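Local atomic coordinates of putative exported protein (Bacteroides fragilis NCTC 9343, PDB entry 3IEE), a protein that is of unknown function but is a predominantly helical, putatively exported protein, probably a lipoprotein, with a DUF3829-like C-terminal domain. Residues A[206-209]-A[210-214]; A[242-245]-A[246-250]. All coordinates share one frame; numbering follows the deposited sequence.

Contact 1 of 2, residues A[206-209]-A[210-214]; sequences ELTK and QLDAA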
loop_
_atom_site.group_PDB
_atom_site.type_symbol
_atom_site.label_atom_id
_atom_site.label_comp_id
_atom_site.label_asym_id
_atom_site.label_seq_id
_atom_site.Cartn_x
_atom_site.Cartn_y
_atom_site.Cartn_z
ATOM N N GLU A 206 15.468 -2.051 -1.756
ATOM C CA GLU A 206 15.314 -1.541 -0.371
ATOM C C GLU A 206 15.067 -2.692 0.578
ATOM O O GLU A 206 15.661 -2.757 1.675
ATOM C CB GLU A 206 14.151 -0.575 -0.243
ATOM C CG GLU A 206 14.364 0.751 -0.931
ATOM C CD GLU A 206 13.121 1.643 -0.882
ATOM O OE1 GLU A 206 12.164 1.368 -0.086
ATOM O OE2 GLU A 206 13.115 2.621 -1.683
ATOM N N LEU A 207 14.161 -3.577 0.176
ATOM C CA LEU A 207 13.846 -4.746 0.999
ATOM C C LEU A 207 15.107 -5.574 1.248
ATOM O O LEU A 207 15.353 -6.069 2.358
ATOM C CB LEU A 207 12.723 -5.548 0.373
ATOM C CG LEU A 207 12.202 -6.728 1.228
ATOM C CD1 LEU A 207 11.797 -6.353 2.656
ATOM C CD2 LEU A 207 11.056 -7.403 0.474
ATOM N N THR A 208 15.889 -5.753 0.193
ATOM C CA THR A 208 17.151 -6.497 0.317
ATOM C C THR A 208 18.125 -5.843 1.330
ATOM O O THR A 208 18.693 -6.531 2.159
ATOM C CB THR A 208 17.786 -6.679 -1.044
ATOM O OG1 THR A 208 16.914 -7.454 -1.893
ATOM C CG2 THR A 208 19.155 -7.378 -0.916
ATOM N N LYS A 209 18.290 -4.508 1.253
ATOM C CA LYS A 209 19.081 -3.785 2.232
ATOM C C LYS A 209 18.545 -3.975 3.645
ATOM O O LYS A 209 19.335 -4.168 4.586
ATOM C CB LYS A 209 19.128 -2.288 1.914
ATOM C CG LYS A 209 19.959 -1.958 0.713
ATOM C CD LYS A 209 19.779 -0.454 0.310
ATOM C CE LYS A 209 19.641 -0.238 -1.252
ATOM N NZ LYS A 209 18.379 0.548 -1.715
ATOM N N GLN A 210 17.210 -3.924 3.814
ATOM C CA GLN A 210 16.615 -4.161 5.130
ATOM C C GLN A 210 16.944 -5.579 5.622
ATOM O O GLN A 210 17.267 -5.824 6.803
ATOM C CB GLN A 210 15.085 -3.906 5.074
ATOM C CG GLN A 210 14.793 -2.422 4.831
ATOM C CD GLN A 210 13.439 -2.120 4.314
ATOM O OE1 GLN A 210 12.546 -2.969 4.266
ATOM N NE2 GLN A 210 13.290 -0.878 3.855
ATOM N N LEU A 211 16.829 -6.551 4.720
ATOM C CA LEU A 211 17.092 -7.945 5.087
ATOM C C LEU A 211 18.570 -8.136 5.473
ATOM O O LEU A 211 18.854 -8.771 6.478
ATOM C CB LEU A 211 16.679 -8.900 3.978
ATOM C CG LEU A 211 16.939 -10.370 4.213
ATOM C CD1 LEU A 211 16.304 -10.830 5.512
ATOM C CD2 LEU A 211 16.416 -11.194 3.000
ATOM N N ASP A 212 19.486 -7.545 4.710
ATOM C CA ASP A 212 20.951 -7.523 5.044
ATOM C C ASP A 212 21.173 -6.918 6.437
ATOM O O ASP A 212 21.898 -7.436 7.232
ATOM C CB ASP A 212 21.769 -6.721 4.000
ATOM C CG ASP A 212 21.899 -7.411 2.628
ATOM O OD1 ASP A 212 21.704 -8.621 2.519
ATOM O OD2 ASP A 212 22.244 -6.699 1.646
ATOM N N ALA A 213 20.477 -5.818 6.755
ATOM C CA ALA A 213 20.600 -5.215 8.081
ATOM C C ALA A 213 20.112 -6.160 9.172
ATOM O O ALA A 213 20.763 -6.329 10.236
ATOM C CB ALA A 213 19.860 -3.902 8.160
ATOM N N ALA A 214 18.985 -6.811 8.912
ATOM C CA ALA A 214 18.362 -7.781 9.847
ATOM C C ALA A 214 19.284 -8.929 10.117
ATOM O O ALA A 214 19.433 -9.373 11.276
ATOM C CB ALA A 214 17.070 -8.315 9.267
HETATM O O HOH W 1 11.634 1.197 2.627
HETATM O O HOH W 2 16.408 0.206 2.858
#
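The side-chain amide of Gln210 lies with one face over the backbone carbonyl oxygen of Glu206, one helical turn earlier. Gln210 CD is 3.5 Å from Glu206 O. The torsions explain this: CG stands beside the backbone N (chi1 -67°) and the chain then runs extended, back over the preceding turn. At the oxygen end of the amide, Leu207 CD1 comes within 3.8 Å of Gln210 OE1, and the two side chains cross at about a right angle. At the nitrogen end, a water accepts a hydrogen bond from Gln210 NE2, at 2.9 Å. The same water donates a hydrogen bond to Glu206 OE1, at 2.8 Å.

The carboxylate of Asp212 repeats the pattern two residues further on. Its face lies over Thr208 O, with Asp212 CG 3.4 Å from that oxygen. Asp212 and Thr208 lie side by side and point the same way. Beneath both groups run regular i to i+4 backbone bonds, such as Gln210 N to Glu206 O at 2.9 Å.

Outside the segments, Gln210 OE1 accepts from Thr181 OG1, and Glu206 OE1 pairs with Lys203. Leu207 and Leu211 pack on Ile241 of helix 224-247. Gln210 therefore has polar partners at both ends of its amide, which should fix the flip of that group. The shared water couples it to the Glu206 carboxylate, whose charge is probably offset by Lys203.

Contact 2 of 2, residues A[242-245]-A[246-250]; sequences KQVK and KVREK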
loop_
_atom_site.group_PDB
_atom_site.type_symbol
_atom_site.label_atom_id
_atom_site.label_comp_id
_atom_site.label_asym_id
_atom_site.label_seq_id
_atom_site.Cartn_x
_atom_site.Cartn_y
_atom_site.Cartn_z
ATOM N N LYS A 242 12.917 -13.343 -3.771
ATOM C CA LYS A 242 13.231 -14.210 -4.910
ATOM C C LYS A 242 11.990 -14.388 -5.833
ATOM O O LYS A 242 12.121 -14.404 -7.069
ATOM C CB LYS A 242 13.813 -15.540 -4.436
ATOM C CG LYS A 242 15.226 -15.353 -3.872
ATOM C CD LYS A 242 16.031 -16.644 -3.506
ATOM C CE LYS A 242 15.560 -17.322 -2.233
ATOM N NZ LYS A 242 16.568 -18.296 -1.646
ATOM N N GLN A 243 10.818 -14.525 -5.239
ATOM C CA GLN A 243 9.572 -14.645 -6.015
ATOM C C GLN A 243 9.304 -13.348 -6.799
ATOM O O GLN A 243 8.883 -13.396 -7.947
ATOM C CB GLN A 243 8.396 -14.945 -5.094
ATOM C CG GLN A 243 8.349 -16.366 -4.525
ATOM C CD GLN A 243 6.971 -16.657 -3.868
ATOM O OE1 GLN A 243 6.169 -15.738 -3.583
ATOM N NE2 GLN A 243 6.682 -17.927 -3.671
ATOM N N VAL A 244 9.538 -12.188 -6.186
ATOM C CA VAL A 244 9.255 -10.924 -6.868
ATOM C C VAL A 244 10.212 -10.822 -8.046
ATOM O O VAL A 244 9.793 -10.448 -9.133
ATOM C CB VAL A 244 9.386 -9.680 -5.982
ATOM C CG1 VAL A 244 9.245 -8.354 -6.851
ATOM C CG2 VAL A 244 8.375 -9.718 -4.817
ATOM N N LYS A 245 11.477 -11.171 -7.832
ATOM C CA LYS A 245 12.436 -11.172 -8.949
ATOM C C LYS A 245 12.037 -12.072 -10.120
ATOM O O LYS A 245 12.155 -11.679 -11.283
ATOM C CB LYS A 245 13.817 -11.527 -8.429
ATOM C CG LYS A 245 14.422 -10.389 -7.678
ATOM C CD LYS A 245 15.793 -10.782 -7.241
ATOM C CE LYS A 245 16.432 -9.713 -6.440
ATOM N NZ LYS A 245 17.489 -10.372 -5.645
ATOM N N LYS A 246 11.523 -13.256 -9.825
ATOM C CA LYS A 246 11.044 -14.187 -10.858
ATOM C C LYS A 246 9.821 -13.634 -11.614
ATOM O O LYS A 246 9.758 -13.677 -12.857
ATOM C CB LYS A 246 10.743 -15.523 -10.222
ATOM C CG LYS A 246 11.976 -16.260 -9.793
ATOM C CD LYS A 246 12.857 -16.828 -10.926
ATOM C CE LYS A 246 13.975 -17.701 -10.312
ATOM N NZ LYS A 246 14.850 -18.339 -11.322
ATOM N N VAL A 247 8.871 -13.071 -10.878
ATOM C CA VAL A 247 7.701 -12.416 -11.470
ATOM C C VAL A 247 8.111 -11.218 -12.349
ATOM O O VAL A 247 7.566 -11.013 -13.420
ATOM C CB VAL A 247 6.666 -12.034 -10.345
ATOM C CG1 VAL A 247 5.598 -11.057 -10.865
ATOM C CG2 VAL A 247 6.004 -13.326 -9.831
ATOM N N ARG A 248 9.113 -10.475 -11.905
ATOM C CA ARG A 248 9.655 -9.380 -12.713
ATOM C C ARG A 248 10.364 -9.789 -14.014
ATOM O O ARG A 248 10.622 -8.927 -14.902
ATOM C CB ARG A 248 10.568 -8.496 -11.860
ATOM C CG ARG A 248 9.765 -7.461 -11.101
ATOM C CD ARG A 248 9.282 -6.305 -12.039
ATOM N NE ARG A 248 10.361 -5.503 -12.597
ATOM C CZ ARG A 248 10.502 -5.137 -13.875
ATOM N NH1 ARG A 248 9.611 -5.456 -14.793
ATOM N NH2 ARG A 248 11.529 -4.365 -14.179
ATOM N N GLU A 249 10.689 -11.081 -14.179
ATOM C CA GLU A 249 11.171 -11.592 -15.467
ATOM C C GLU A 249 10.051 -11.881 -16.481
ATOM O O GLU A 249 10.311 -12.149 -17.661
ATOM C CB GLU A 249 12.010 -12.862 -15.263
ATOM C CG GLU A 249 13.237 -12.669 -14.436
ATOM C CD GLU A 249 13.924 -14.012 -14.176
ATOM O OE1 GLU A 249 14.025 -14.823 -15.116
ATOM O OE2 GLU A 249 14.360 -14.226 -13.046
ATOM N N LYS A 250 8.814 -11.889 -16.000
ATOM C CA LYS A 250 7.645 -12.091 -16.821
ATOM C C LYS A 250 7.114 -10.762 -17.368
ATOM O O LYS A 250 7.369 -9.700 -16.800
ATOM C CB LYS A 250 6.539 -12.760 -16.023
ATOM C CG LYS A 250 6.939 -14.094 -15.406
ATOM C CD LYS A 250 5.752 -14.536 -14.536
ATOM C CE LYS A 250 5.745 -15.915 -14.225
ATOM N NZ LYS A 250 4.414 -16.268 -13.571
#
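Val247 and Arg248 sit one turn beyond Gln243 and Val244, near the C-terminal end of helix 224-247. This helix belongs to the C-terminal helical bundle, and here its chain passes into a type I beta turn from Val247 to Lys250.

The tight side is built on the two valines, both buried. Val244 packs on Ile200 and Val204 of helix 197-215, and Val247 on Met260 of helix 255-268. Tyr189 and Ile185 of helix 169-189 close in from a third helix. The backbone is well bonded along this side: Val247 N reaches Gln243 O at 2.9 Å, and Arg248 N reaches Val244 O at 2.9 Å. The aliphatic base of Arg248 lies alongside Val244, with Arg248 CG 4.4 Å from Val244 CG1. Its chain then bends twice and leads away to a salt bridge between Arg248 NE and Asp201 OD1, on helix 197-215.

The other side is exposed and carries lysines. Lys246 touches the previous turn only near its root, where CG is 3.3 Å from Lys242 O. A bend at chi2 (-71°) then takes the amine away from the helix. Lys245, extended beyond CG, is exposed too, though it touches Val204 of helix 197-215. The backbone bonding weakens toward the turn: Glu249 N to Lys245 O is a weak bond of 3.3 Å, bent to 124° at the hydrogen. Glu249 N also bonds to Lys246 O. Glu249 CG stands beside its backbone N, and this places it 3.5 Å from Lys245 O.

From the N terminus, the chain reaches contact 1 on helix 197-215 and contact 2 later, on helix 224-247. The two are in series. They neither nest nor cross, and neither closes a long loop: contact 1 joins adjoining turns of a helix, and contact 2 joins the last part of a helix to the turn that follows. The two helices follow each other in the chain and pack together. The contact centres are about 18 Å apart. The nearest atoms of contact 1 and contact 2 are about 5 Å apart, without touching. Side chains of each contact face the helix that carries the other. Both contacts also face helix 169-189, and contact 2 adds helix 255-268. Together they mark the packing of the helices in the DUF3829-like C-terminal region.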